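Local coordinates for protein yahD a copper inducible hydrolase (Lactococcus lactis subsp. lactis, PDB 3OG9) that is probably a hydrolase of the alpha/beta fold, is induced by copper, and binds D-malate in its pocket, at residues I130-G135 / V152-A157; G135-D140 / F168-G173; E82-T87 / R122-F127. All coordinates share one frame; numbering follows the deposited sequence. Where two conformers were deposited one is given.

Interaction 1. Residues I130-G135 / V152-A157; sequences IIAFHG and VFLSYA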
ATOM      1  N   ILE A 130      -4.456  -4.713   4.842  1.00  7.23           N
ATOM      2  CA  ILE A 130      -3.990  -3.916   3.699  1.00  6.76           C
ATOM      3  C   ILE A 130      -5.060  -3.888   2.617  1.00  6.64           C
ATOM      4  O   ILE A 130      -5.672  -4.901   2.307  1.00  6.52           O
ATOM      5  CB  ILE A 130      -2.686  -4.517   3.100  1.00  7.22           C
ATOM      6  CG1 ILE A 130      -1.536  -4.395   4.104  1.00  7.94           C
ATOM      7  CG2 ILE A 130      -2.281  -3.793   1.765  1.00  7.51           C
ATOM      8  CD1 ILE A 130      -0.174  -4.733   3.512  1.00  9.33           C
ATOM      9  N   ILE A 131      -5.290  -2.706   2.062  1.00  6.52           N
ATOM     10  CA  ILE A 131      -6.108  -2.526   0.882  1.00  5.59           C
ATOM     11  C   ILE A 131      -5.135  -1.994  -0.156  1.00  6.03           C
ATOM     12  O   ILE A 131      -4.623  -0.863  -0.020  1.00  5.40           O
ATOM     13  CB  ILE A 131      -7.249  -1.509   1.165  1.00  6.61           C
ATOM     14  CG1 ILE A 131      -8.216  -2.127   2.186  1.00  7.99           C
ATOM     15  CG2 ILE A 131      -8.028  -1.130  -0.147  1.00  6.70           C
ATOM     16  CD1 ILE A 131      -9.312  -1.230   2.716  1.00  5.70           C
ATOM     17  N   ALA A 132      -4.854  -2.811  -1.179  1.00  5.33           N
ATOM     18  CA  ALA A 132      -3.857  -2.437  -2.214  1.00  5.11           C
ATOM     19  C   ALA A 132      -4.546  -2.312  -3.557  1.00  4.92           C
ATOM     20  O   ALA A 132      -4.956  -3.318  -4.114  1.00  7.08           O
ATOM     21  CB  ALA A 132      -2.772  -3.504  -2.322  1.00  3.53           C
ATOM     22  N   PHE A 133      -4.685  -1.096  -4.074  1.00  5.25           N
ATOM     23  CA  PHE A 133      -5.250  -0.905  -5.415  1.00  5.36           C
ATOM     24  C   PHE A 133      -4.181  -0.947  -6.477  1.00  5.64           C
ATOM     25  O   PHE A 133      -3.237  -0.144  -6.452  1.00  5.21           O
ATOM     26  CB  PHE A 133      -6.021   0.404  -5.515  1.00  4.27           C
ATOM     27  CG  PHE A 133      -7.167   0.527  -4.523  1.00  5.94           C
ATOM     28  CD1 PHE A 133      -8.313  -0.258  -4.649  1.00  7.14           C
ATOM     29  CD2 PHE A 133      -7.112   1.461  -3.478  1.00  4.00           C
ATOM     30  CE1 PHE A 133      -9.391  -0.129  -3.718  1.00  6.32           C
ATOM     31  CE2 PHE A 133      -8.186   1.593  -2.550  1.00  4.24           C
ATOM     32  CZ  PHE A 133      -9.310   0.806  -2.673  1.00  5.18           C
ATOM     33  N   HIS A 134      -4.323  -1.899  -7.395  1.00  5.61           N
ATOM     34  CA  HIS A 134      -3.393  -2.085  -8.512  1.00  6.38           C
ATOM     35  C   HIS A 134      -1.935  -2.244  -8.084  1.00  6.37           C
ATOM     36  O   HIS A 134      -1.014  -1.622  -8.654  1.00  5.39           O
ATOM     37  CB  HIS A 134      -3.603  -0.978  -9.561  1.00  6.62           C
ATOM     38  CG  HIS A 134      -5.008  -0.958 -10.049  1.00  6.96           C
ATOM     39  ND1 HIS A 134      -5.518  -1.970 -10.829  1.00  9.51           N
ATOM     40  CD2 HIS A 134      -6.044  -0.137  -9.762  1.00  6.65           C
ATOM     41  CE1 HIS A 134      -6.810  -1.761 -11.022  1.00 11.05           C
ATOM     42  NE2 HIS A 134      -7.150  -0.652 -10.392  1.00  9.12           N
ATOM     43  N   GLY A 135      -1.752  -3.123  -7.097  1.00  7.19           N
ATOM     44  CA  GLY A 135      -0.443  -3.478  -6.599  1.00  7.26           C
ATOM     45  C   GLY A 135       0.198  -4.622  -7.389  1.00  7.83           C
ATOM     46  O   GLY A 135      -0.442  -5.293  -8.244  1.00  7.20           O
ATOM     47  N   VAL A 152      -6.462  -9.153   3.549  1.00  3.71           N
ATOM     48  CA  VAL A 152      -5.842  -8.232   2.603  1.00  4.29           C
ATOM     49  C   VAL A 152      -6.765  -8.144   1.386  1.00  3.88           C
ATOM     50  O   VAL A 152      -7.251  -9.182   0.905  1.00  5.00           O
ATOM     51  CB  VAL A 152      -4.422  -8.747   2.159  1.00  3.32           C
ATOM     52  CG1 VAL A 152      -3.903  -7.942   0.938  1.00  3.35           C
ATOM     53  CG2 VAL A 152      -3.417  -8.612   3.330  1.00  6.47           C
ATOM     54  N   PHE A 153      -7.018  -6.926   0.915  1.00  3.58           N
ATOM     55  CA  PHE A 153      -7.840  -6.673  -0.300  1.00  3.94           C
ATOM     56  C   PHE A 153      -6.907  -6.221  -1.430  1.00  3.88           C
ATOM     57  O   PHE A 153      -6.057  -5.344  -1.191  1.00  4.05           O
ATOM     58  CB  PHE A 153      -8.828  -5.518   0.001  1.00  3.70           C
ATOM     59  CG  PHE A 153      -9.704  -5.112  -1.194  1.00  4.62           C
ATOM     60  CD1 PHE A 153     -10.984  -5.628  -1.337  1.00  6.89           C
ATOM     61  CD2 PHE A 153      -9.247  -4.189  -2.122  1.00  5.14           C
ATOM     62  CE1 PHE A 153     -11.794  -5.235  -2.428  1.00  6.19           C
ATOM     63  CE2 PHE A 153     -10.040  -3.781  -3.230  1.00  8.15           C
ATOM     64  CZ  PHE A 153     -11.305  -4.331  -3.383  1.00  4.47           C
ATOM     65  N   LEU A 154      -7.036  -6.835  -2.621  1.00  4.74           N
ATOM     66  CA  LEU A 154      -6.221  -6.492  -3.777  1.00  4.38           C
ATOM     67  C   LEU A 154      -7.106  -6.273  -4.965  1.00  5.44           C
ATOM     68  O   LEU A 154      -8.021  -7.080  -5.222  1.00  6.71           O
ATOM     69  CB  LEU A 154      -5.250  -7.630  -4.160  1.00  4.36           C
ATOM     70  CG  LEU A 154      -4.299  -8.145  -3.092  1.00  4.13           C
ATOM     71  CD1 LEU A 154      -3.561  -9.409  -3.583  1.00  5.65           C
ATOM     72  CD2 LEU A 154      -3.281  -7.083  -2.679  1.00  4.28           C
ATOM     73  N   SER A 155      -6.819  -5.232  -5.732  1.00  4.88           N
ATOM     74  CA  SER A 155      -7.492  -5.115  -7.049  1.00  4.83           C
ATOM     75  C   SER A 155      -6.498  -5.412  -8.165  1.00  5.61           C
ATOM     76  O   SER A 155      -5.299  -5.214  -7.991  1.00  4.59           O
ATOM     77  CB  SER A 155      -8.078  -3.736  -7.252  1.00  5.03           C
ATOM     78  OG  SER A 155      -7.059  -2.767  -7.398  1.00  6.69           O
ATOM     79  N   TYR A 156      -7.031  -5.835  -9.323  1.00  6.19           N
ATOM     80  CA  TYR A 156      -6.234  -6.113 -10.485  1.00  7.52           C
ATOM     81  C   TYR A 156      -7.120  -5.816 -11.706  1.00  8.52           C
ATOM     82  O   TYR A 156      -8.333  -6.035 -11.644  1.00  8.72           O
ATOM     83  CB  TYR A 156      -5.835  -7.597 -10.416  1.00  8.63           C
ATOM     84  CG  TYR A 156      -5.251  -8.146 -11.670  1.00 12.59           C
ATOM     85  CD1 TYR A 156      -3.936  -7.817 -12.054  1.00 12.31           C
ATOM     86  CD2 TYR A 156      -6.010  -8.986 -12.499  1.00 11.58           C
ATOM     87  CE1 TYR A 156      -3.396  -8.316 -13.247  1.00 16.20           C
ATOM     88  CE2 TYR A 156      -5.470  -9.500 -13.676  1.00 15.22           C
ATOM     89  CZ  TYR A 156      -4.170  -9.168 -14.042  1.00 15.51           C
ATOM     90  OH  TYR A 156      -3.642  -9.662 -15.230  1.00 17.07           O
ATOM     91  N   ALA A 157      -6.542  -5.302 -12.790  1.00  7.99           N
ATOM     92  CA  ALA A 157      -7.283  -5.296 -14.065  1.00  9.65           C
ATOM     93  C   ALA A 157      -6.521  -6.120 -15.108  1.00 10.75           C
ATOM     94  O   ALA A 157      -5.309  -6.009 -15.188  1.00  9.30           O
ATOM     95  CB  ALA A 157      -7.506  -3.862 -14.563  1.00  9.06           C
TER
HETATM   96  O   HOH W   1      -3.491  -5.039  -5.872  1.00 11.97           O
HETATM   97  O   HOH W   2      -3.835  -4.003 -11.894  1.00 11.30           O
HETATM   98  O   HOH W   3      -2.832  -5.337  -9.708  1.00  6.22           O

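Interaction 2. Residues G135-D140 / F168-G173; sequences GMQLED and FGDLKG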
ATOM      1  N   GLY A 135      -1.752  -3.123  -7.097  1.00  7.19           N
ATOM      2  CA  GLY A 135      -0.443  -3.478  -6.599  1.00  7.26           C
ATOM      3  C   GLY A 135       0.198  -4.622  -7.389  1.00  7.83           C
ATOM      4  O   GLY A 135      -0.442  -5.293  -8.244  1.00  7.20           O
ATOM      5  N   MET A 136       1.471  -4.876  -7.070  1.00  7.11           N
ATOM      6  CA  MET A 136       2.245  -5.890  -7.744  1.00  7.57           C
ATOM      7  C   MET A 136       3.374  -6.357  -6.864  1.00  7.21           C
ATOM      8  O   MET A 136       3.675  -5.729  -5.853  1.00  5.78           O
ATOM      9  CB  MET A 136       2.824  -5.311  -9.038  1.00  7.59           C
ATOM     10  CG  MET A 136       3.926  -4.236  -8.829  1.00  8.33           C
ATOM     11  SD  MET A 136       4.202  -3.314 -10.353  1.00 15.11           S
ATOM     12  CE  MET A 136       4.557  -4.640 -11.446  1.00 11.06           C
ATOM     13  N   GLN A 137       4.014  -7.465  -7.263  1.00  6.18           N
ATOM     14  CA  GLN A 137       5.243  -7.900  -6.602  1.00  7.22           C
ATOM     15  C   GLN A 137       6.447  -7.044  -7.072  1.00  7.86           C
ATOM     16  O   GLN A 137       6.679  -6.923  -8.270  1.00  9.12           O
ATOM     17  CB  GLN A 137       5.474  -9.395  -6.898  1.00  7.59           C
ATOM     18  CG  GLN A 137       6.665  -9.952  -6.172  1.00 10.43           C
ATOM     19  CD  GLN A 137       7.096 -11.279  -6.678  1.00 17.05           C
ATOM     20  OE1 GLN A 137       7.532 -11.413  -7.836  1.00 15.45           O
ATOM     21  NE2 GLN A 137       7.001 -12.289  -5.817  1.00 16.48           N
ATOM     22  N   LEU A 138       7.214  -6.481  -6.137  1.00  8.17           N
ATOM     23  CA  LEU A 138       8.431  -5.718  -6.454  1.00  9.40           C
ATOM     24  C   LEU A 138       9.715  -6.587  -6.549  1.00 10.63           C
ATOM     25  O   LEU A 138      10.623  -6.277  -7.320  1.00 10.14           O
ATOM     26  CB  LEU A 138       8.635  -4.639  -5.380  1.00  8.82           C
ATOM     27  CG  LEU A 138       7.523  -3.595  -5.356  1.00  8.48           C
ATOM     28  CD1 LEU A 138       7.880  -2.562  -4.342  1.00  8.52           C
ATOM     29  CD2 LEU A 138       7.348  -2.973  -6.774  1.00  3.41           C
ATOM     30  N   GLU A 139       9.780  -7.647  -5.744  1.00 11.41           N
ATOM     31  CA  GLU A 139      10.941  -8.511  -5.683  1.00 13.79           C
ATOM     32  C   GLU A 139      10.539  -9.921  -5.224  1.00 15.84           C
ATOM     33  O   GLU A 139       9.520 -10.111  -4.538  1.00 14.96           O
ATOM     34  CB  GLU A 139      12.011  -7.909  -4.740  1.00 14.07           C
ATOM     35  CG  GLU A 139      11.426  -7.453  -3.406  1.00 14.46           C
ATOM     36  CD  GLU A 139      12.467  -7.269  -2.302  1.00 17.32           C
ATOM     37  OE1 GLU A 139      13.672  -7.613  -2.550  1.00 18.66           O
ATOM     38  OE2 GLU A 139      12.059  -6.806  -1.190  1.00 12.05           O
ATOM     39  N   ASP A 140      11.338 -10.910  -5.607  1.00 17.11           N
ATOM     40  CA  ASP A 140      11.151 -12.270  -5.106  1.00 19.83           C
ATOM     41  C   ASP A 140      12.201 -12.489  -4.013  1.00 20.63           C
ATOM     42  O   ASP A 140      13.379 -12.153  -4.206  1.00 20.34           O
ATOM     43  CB  ASP A 140      11.320 -13.269  -6.250  1.00 21.12           C
ATOM     44  CG  ASP A 140      10.849 -14.681  -5.885  1.00 24.36           C
ATOM     45  OD1 ASP A 140      10.189 -14.863  -4.833  1.00 29.28           O
ATOM     46  OD2 ASP A 140      11.137 -15.616  -6.661  1.00 29.63           O
ATOM     47  N   PHE A 168       1.172 -10.424 -10.848  1.00 10.02           N
ATOM     48  CA  PHE A 168       0.074 -10.446  -9.873  1.00  9.08           C
ATOM     49  C   PHE A 168      -0.156 -11.838  -9.234  1.00  8.85           C
ATOM     50  O   PHE A 168      -0.395 -11.923  -8.039  1.00  8.74           O
ATOM     51  CB  PHE A 168      -1.212  -9.855 -10.465  1.00  9.24           C
ATOM     52  CG  PHE A 168      -2.289  -9.582  -9.422  1.00  9.50           C
ATOM     53  CD1 PHE A 168      -2.147  -8.523  -8.502  1.00  7.95           C
ATOM     54  CD2 PHE A 168      -3.432 -10.405  -9.350  1.00 10.72           C
ATOM     55  CE1 PHE A 168      -3.148  -8.276  -7.509  1.00  6.13           C
ATOM     56  CE2 PHE A 168      -4.441 -10.177  -8.356  1.00  8.20           C
ATOM     57  CZ  PHE A 168      -4.292  -9.125  -7.433  1.00  6.71           C
ATOM     58  N   GLY A 169      -0.034 -12.918 -10.019  1.00  8.66           N
ATOM     59  CA  GLY A 169      -0.041 -14.300  -9.471  1.00  8.09           C
ATOM     60  C   GLY A 169       1.014 -14.567  -8.405  1.00  7.84           C
ATOM     61  O   GLY A 169       0.781 -15.306  -7.414  1.00  7.44           O
ATOM     62  N   ASP A 170       2.206 -14.008  -8.611  1.00  8.59           N
ATOM     63  CA  ASP A 170       3.287 -14.129  -7.632  1.00  9.24           C
ATOM     64  C   ASP A 170       3.004 -13.339  -6.367  1.00  8.69           C
ATOM     65  O   ASP A 170       3.307 -13.801  -5.266  1.00  9.85           O
ATOM     66  CB  ASP A 170       4.660 -13.729  -8.224  1.00  9.27           C
ATOM     67  CG  ASP A 170       5.305 -14.851  -9.081  1.00 14.39           C
ATOM     68  OD1 ASP A 170       5.125 -16.082  -8.796  1.00 18.87           O
ATOM     69  OD2 ASP A 170       6.031 -14.503 -10.044  1.00 17.31           O
ATOM     70  N   LEU A 171       2.456 -12.134  -6.508  1.00  8.29           N
ATOM     71  CA  LEU A 171       2.045 -11.373  -5.330  1.00  7.45           C
ATOM     72  C   LEU A 171       0.986 -12.122  -4.491  1.00  6.45           C
ATOM     73  O   LEU A 171       1.105 -12.207  -3.281  1.00  5.78           O
ATOM     74  CB  LEU A 171       1.499  -9.992  -5.743  1.00  7.10           C
ATOM     75  CG  LEU A 171       0.872  -9.196  -4.590  1.00  8.36           C
ATOM     76  CD1 LEU A 171       1.970  -8.772  -3.587  1.00  6.06           C
ATOM     77  CD2 LEU A 171       0.142  -7.972  -5.169  1.00  5.94           C
ATOM     78  N   LYS A 172      -0.046 -12.634  -5.145  1.00  6.97           N
ATOM     79  CA  LYS A 172      -1.113 -13.358  -4.436  1.00  7.37           C
ATOM     80  C   LYS A 172      -0.511 -14.606  -3.746  1.00  8.35           C
ATOM     81  O   LYS A 172      -0.782 -14.910  -2.567  1.00  7.45           O
ATOM     82  CB  LYS A 172      -2.169 -13.792  -5.455  1.00  8.09           C
ATOM     83  CG  LYS A 172      -3.116 -12.708  -5.910  1.00  8.25           C
ATOM     84  CD  LYS A 172      -4.268 -13.375  -6.705  1.00 11.82           C
ATOM     85  CE  LYS A 172      -3.793 -14.069  -7.977  1.00  9.97           C
ATOM     86  NZ  LYS A 172      -4.965 -14.703  -8.649  1.00 12.85           N
ATOM     87  N   GLY A 173       0.327 -15.299  -4.502  1.00  8.97           N
ATOM     88  CA  GLY A 173       1.022 -16.504  -4.010  1.00  9.89           C
ATOM     89  C   GLY A 173       1.886 -16.212  -2.796  1.00  9.86           C
ATOM     90  O   GLY A 173       1.853 -16.957  -1.817  1.00  9.31           O
TER
HETATM   91  O   HOH W   4       6.668 -11.941 -10.516  1.00 24.08           O

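Interaction 3. Residues E82-T87 / R122-F127; sequences ETDWLT and RGKINF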
ATOM      1  N   GLU A  82      14.320   3.059   1.662  1.00  8.66           N
ATOM      2  CA  GLU A  82      13.133   3.917   1.857  1.00  8.93           C
ATOM      3  C   GLU A  82      12.103   3.212   2.715  1.00  9.04           C
ATOM      4  O   GLU A  82      11.390   3.861   3.502  1.00  8.58           O
ATOM      5  CB  GLU A  82      12.512   4.339   0.530  1.00  9.33           C
ATOM      6  CG  GLU A  82      13.413   5.270  -0.292  1.00 11.28           C
ATOM      7  CD  GLU A  82      13.739   6.558   0.452  1.00 15.47           C
ATOM      8  OE1 GLU A  82      12.829   7.228   1.001  1.00 16.20           O
ATOM      9  OE2 GLU A  82      14.936   6.891   0.517  1.00 18.99           O
ATOM     10  N   THR A  83      12.032   1.891   2.599  1.00  8.28           N
ATOM     11  CA  THR A  83      11.118   1.159   3.491  1.00  8.95           C
ATOM     12  C   THR A  83      11.602   1.124   4.959  1.00  9.28           C
ATOM     13  O   THR A  83      10.780   1.121   5.873  1.00  7.72           O
ATOM     14  CB  THR A  83      10.725  -0.219   2.990  1.00  9.46           C
ATOM     15  OG1 THR A  83      11.884  -1.028   2.779  1.00  8.73           O
ATOM     16  CG2 THR A  83       9.889  -0.100   1.673  1.00  9.26           C
ATOM     17  N   ASP A  84      12.914   1.144   5.180  1.00  9.89           N
ATOM     18  CA  ASP A  84      13.447   1.321   6.558  1.00  9.98           C
ATOM     19  C   ASP A  84      13.051   2.689   7.069  1.00  9.69           C
ATOM     20  O   ASP A  84      12.591   2.842   8.219  1.00  8.70           O
ATOM     21  CB  ASP A  84      14.959   1.180   6.610  1.00 10.86           C
ATOM     22  CG  ASP A  84      15.421  -0.270   6.557  1.00 12.95           C
ATOM     23  OD1 ASP A  84      14.593  -1.199   6.589  1.00 16.32           O
ATOM     24  OD2 ASP A  84      16.632  -0.461   6.449  1.00 16.68           O
ATOM     25  N   TRP A  85      13.202   3.691   6.207  1.00  9.74           N
ATOM     26  CA  TRP A  85      12.839   5.055   6.566  1.00  9.18           C
ATOM     27  C   TRP A  85      11.345   5.166   6.868  1.00  8.65           C
ATOM     28  O   TRP A  85      10.952   5.717   7.904  1.00  6.82           O
ATOM     29  CB  TRP A  85      13.212   6.056   5.459  1.00 10.88           C
ATOM     30  CG  TRP A  85      12.608   7.407   5.800  1.00 12.27           C
ATOM     31  CD1 TRP A  85      13.071   8.304   6.711  1.00 14.26           C
ATOM     32  CD2 TRP A  85      11.387   7.940   5.291  1.00 13.65           C
ATOM     33  NE1 TRP A  85      12.232   9.405   6.765  1.00 15.80           N
ATOM     34  CE2 TRP A  85      11.187   9.194   5.905  1.00 13.64           C
ATOM     35  CE3 TRP A  85      10.460   7.497   4.338  1.00 12.68           C
ATOM     36  CZ2 TRP A  85      10.097   9.999   5.608  1.00 13.78           C
ATOM     37  CZ3 TRP A  85       9.380   8.299   4.045  1.00 14.29           C
ATOM     38  CH2 TRP A  85       9.204   9.536   4.690  1.00 12.64           C
ATOM     39  N   LEU A  86      10.517   4.601   5.978  1.00  8.04           N
ATOM     40  CA  LEU A  86       9.079   4.707   6.139  1.00  9.30           C
ATOM     41  C   LEU A  86       8.571   3.966   7.388  1.00  8.40           C
ATOM     42  O   LEU A  86       7.729   4.468   8.079  1.00  8.60           O
ATOM     43  CB  LEU A  86       8.343   4.215   4.877  1.00  8.54           C
ATOM     44  CG  LEU A  86       6.810   4.378   4.828  1.00  9.64           C
ATOM     45  CD1 LEU A  86       6.370   5.801   5.060  1.00  7.54           C
ATOM     46  CD2 LEU A  86       6.292   3.871   3.476  1.00  9.95           C
ATOM     47  N   THR A  87       9.089   2.772   7.653  0.70  9.67           N
ATOM     48  CA  THR A  87       8.673   2.060   8.869  0.70 10.23           C
ATOM     49  C   THR A  87       8.998   2.898  10.123  0.70  9.48           C
ATOM     50  O   THR A  87       8.172   3.021  11.022  0.70  8.85           O
ATOM     51  CB  THR A  87       9.205   0.587   8.942  0.70 11.21           C
ATOM     52  OG1 THR A  87       8.801  -0.014  10.186  0.70 10.30           O
ATOM     53  CG2 THR A  87      10.693   0.535   8.838  0.70 12.92           C
ATOM     54  N   ARG A 122       7.948  -8.321   4.108  1.00 12.06           N
ATOM     55  CA  ARG A 122       9.279  -8.313   4.684  1.00 12.23           C
ATOM     56  C   ARG A 122       9.225  -8.280   6.201  1.00 12.36           C
ATOM     57  O   ARG A 122      10.284  -8.343   6.837  1.00 13.22           O
ATOM     58  CB  ARG A 122      10.061  -7.080   4.197  1.00 12.49           C
ATOM     59  CG  ARG A 122      10.604  -7.173   2.759  1.00 14.68           C
ATOM     60  CD  ARG A 122      11.843  -8.034   2.733  1.00 18.58           C
ATOM     61  NE  ARG A 122      12.539  -8.087   1.454  1.00 19.31           N
ATOM     62  CZ  ARG A 122      13.672  -8.755   1.279  1.00 24.75           C
ATOM     63  NH1 ARG A 122      14.208  -9.413   2.297  1.00 28.09           N
ATOM     64  NH2 ARG A 122      14.277  -8.776   0.102  1.00 27.30           N
ATOM     65  N   GLY A 123       8.026  -8.106   6.778  1.00 11.64           N
ATOM     66  CA  GLY A 123       7.857  -7.993   8.244  1.00 12.02           C
ATOM     67  C   GLY A 123       8.411  -6.713   8.868  1.00 12.95           C
ATOM     68  O   GLY A 123       8.784  -6.697  10.044  1.00 12.78           O
ATOM     69  N   LYS A 124       8.457  -5.633   8.093  1.00 12.21           N
ATOM     70  CA  LYS A 124       8.951  -4.357   8.606  1.00 12.67           C
ATOM     71  C   LYS A 124       7.864  -3.573   9.356  1.00 12.87           C
ATOM     72  O   LYS A 124       8.181  -2.786  10.263  1.00 13.51           O
ATOM     73  CB  LYS A 124       9.563  -3.503   7.497  1.00 12.18           C
ATOM     74  CG  LYS A 124      10.793  -4.076   6.785  1.00 11.58           C
ATOM     75  CD  LYS A 124      11.417  -2.961   5.902  1.00 11.90           C
ATOM     76  CE  LYS A 124      12.667  -3.441   5.195  1.00 11.64           C
ATOM     77  NZ  LYS A 124      13.519  -2.342   4.583  1.00 13.27           N
ATOM     78  N   ILE A 125       6.600  -3.778   8.979  1.00 12.81           N
ATOM     79  CA  ILE A 125       5.450  -3.198   9.695  1.00 13.07           C
ATOM     80  C   ILE A 125       4.364  -4.279   9.882  1.00 13.34           C
ATOM     81  O   ILE A 125       3.999  -4.978   8.939  1.00 13.44           O
ATOM     82  CB  ILE A 125       4.792  -1.954   8.980  1.00 13.02           C
ATOM     83  CG1 ILE A 125       5.789  -0.829   8.717  1.00 16.43           C
ATOM     84  CG2 ILE A 125       3.661  -1.338   9.846  1.00 13.52           C
ATOM     85  CD1 ILE A 125       5.158   0.591   8.349  1.00 13.20           C
ATOM     86  N   ASN A 126       3.856  -4.386  11.105  1.00 13.22           N
ATOM     87  CA  ASN A 126       2.760  -5.295  11.428  1.00 13.65           C
ATOM     88  C   ASN A 126       1.385  -4.622  11.247  1.00 12.97           C
ATOM     89  O   ASN A 126       0.639  -4.418  12.226  1.00 12.85           O
ATOM     90  CB  ASN A 126       2.940  -5.795  12.863  1.00 14.63           C
ATOM     91  CG  ASN A 126       1.999  -6.940  13.208  1.00 15.78           C
ATOM     92  OD1 ASN A 126       1.695  -7.801  12.374  1.00 20.19           O
ATOM     93  ND2 ASN A 126       1.518  -6.932  14.432  1.00 19.69           N
ATOM     94  N   PHE A 127       1.052  -4.273  10.001  1.00 11.39           N
ATOM     95  CA  PHE A 127      -0.304  -3.775   9.694  1.00 10.60           C
ATOM     96  C   PHE A 127      -1.364  -4.812  10.093  1.00  9.27           C
ATOM     97  O   PHE A 127      -1.146  -6.029   9.982  1.00 10.30           O
ATOM     98  CB  PHE A 127      -0.499  -3.512   8.190  1.00 10.37           C
ATOM     99  CG  PHE A 127       0.372  -2.420   7.613  1.00 10.73           C
ATOM    100  CD1 PHE A 127       0.253  -1.105   8.050  1.00 11.24           C
ATOM    101  CD2 PHE A 127       1.271  -2.721   6.587  1.00 10.88           C
ATOM    102  CE1 PHE A 127       1.049  -0.086   7.489  1.00 12.15           C
ATOM    103  CE2 PHE A 127       2.060  -1.734   6.020  1.00 10.65           C
ATOM    104  CZ  PHE A 127       1.956  -0.412   6.474  1.00 10.46           C
TER

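Interaction 1. Residues I130-G135 / V152-A157
S155 and H134 form the polar end of neighbouring parallel strands 129-133 and 151-156 of the alpha/beta hydrolase sheet. S155 OG accepts a hydrogen bond from H134 N at 2.9 Å. With chi1 at 69°, OG lies between the backbone N and the carbonyl carbon. The H134 ring folds over the same oxygen, which sits 3.6 Å above the ring plane, over its centre. A157 N approaches the ring edge. Water 2 links that N-H to H134 ND1.

On one face of the sheet F153 CD2 meets I131 CG2 at 3.8 Å. F153 CE2 touches F133 CE1 at 3.7 Å; the side chains cross obliquely, neither stacked nor edge-to-face, with ring planes 69° apart. On the other face A132 CB packs against L154 CD2 at 3.6 Å, and I130 lies beside V152. Nearly straight backbone bonds, such as A132 N to F153 O at 2.8 Å, join the strands. Water 1 bridges A132 O, S155 O and G135 N.

S155 OG and H134 NE2 are each hydrogen-bonded to E197, on OE2 and OE1. Buried polar groups thus tie H134, whose side chain lies near that of malate-binding H191, to the strand end and helix 195-208.

Interaction 2. Residues G135-D140 / F168-G173
Q137 and L171 mark the closest backbone approach, with their CA atoms 4.9 Å apart, where the irregular segment 135-140 passes helix segment 168-173. L171 packs against the loop backbone. Its CB lies 3.9 Å from Q137 N, and its CD2 is equally far from M136 N. F168 turns the edge of its ring to the loop, with CD1 3.7 Å from G135 O. These contacts are van der Waals packing of apolar carbons against peptide atoms.

The loop follows strand 129-133 of the alpha/beta hydrolase sheet, and the helix follows strand 151-156. Such loops at the C-terminal ends of parallel strands line the active site in this fold. M136 is part of the D-malate pocket here, and its CB points away from the helix, while its N bonds to N114 OD1.

The Q137 side chain points to the helix and crosses that of D170 obliquely. Its CG is anti to the backbone N (chi1 -176°) and the chain stays extended. D170 CB meets both ends of the amide, OE1 and NE2, each at 3.7 Å. The amide and carboxylate planes are only 20° apart. No direct bond joins the two groups. Water 4 donates to both Q137 OE1 and D170 OD2, at 2.9 Å and 2.7 Å. Q137 is gripped further: NE2 bonds to D174 OD1, OE1 to K71 NZ, and its backbone N to N167 OD1.

Interaction 3. Residues E82-T87 / R122-F127
The D84 carboxylate receives K124 NZ from above its plane: the nitrogen stands 53° out of it, over OD1. The K124 NZ to D84 OD1 salt bridge, at 2.5 Å, is so short that its exact length is doubtful. T87 OG1 likewise donates from above the K124 carbonyl plane, 49° out of it and 2.8 Å from K124 O. T87 has two conformers and this holds for one, so the bond is doubtful. The F127 ring carries I125 CG2 on one face, 3.7 Å above the plane, over its centre. E82 O lies in plane at the edge of the W85 ring.

K124 reaches across with an extended chain. Its NZ also donates to T83 OG1 at 2.8 Å, and the two side chains cross at about a right angle. T83 OG1 (chi1 58°, between the backbone N and the carbonyl carbon) also bonds to L79 O. D80 OD1 forms a further salt bridge with K124 NZ. Two carboxylates thus share one ammonium group, which would offset their mutual repulsion. The T87 and I125 side chains slide past each other in opposite directions, with I125 CG1 3.7 Å from T87 CB.

G123, with positive phi, closes helix 111-121 in a Schellman motif. The turn after it leads into strand 129-133. The contact fastens this helix-to-strand turn to the flank of helix 76-97, whose T83 and L86 also touch helix 111-121.

In the fold
Interaction 3 comes first along the chain and closes before the others open. Its second segment runs almost directly into strand 129-133, where interaction 1 begins. Interactions 1 and 2 share G135, and their segments alternate in sequence. Their centres are about 11 Å apart. F168 of interaction 2 stacks on Y156 and packs on L154, both of interaction 1. These two contacts lie near the C-terminal ends of neighbouring parallel strands, beside the malate pocket. The centre of interaction 3 is about 18 Å from that of interaction 1, across the chain's centre, and about 17 Å from that of interaction 2. It joins helix 76-97 to the turn before strand 129-133. An R122-E139 salt bridge links it to interaction 2.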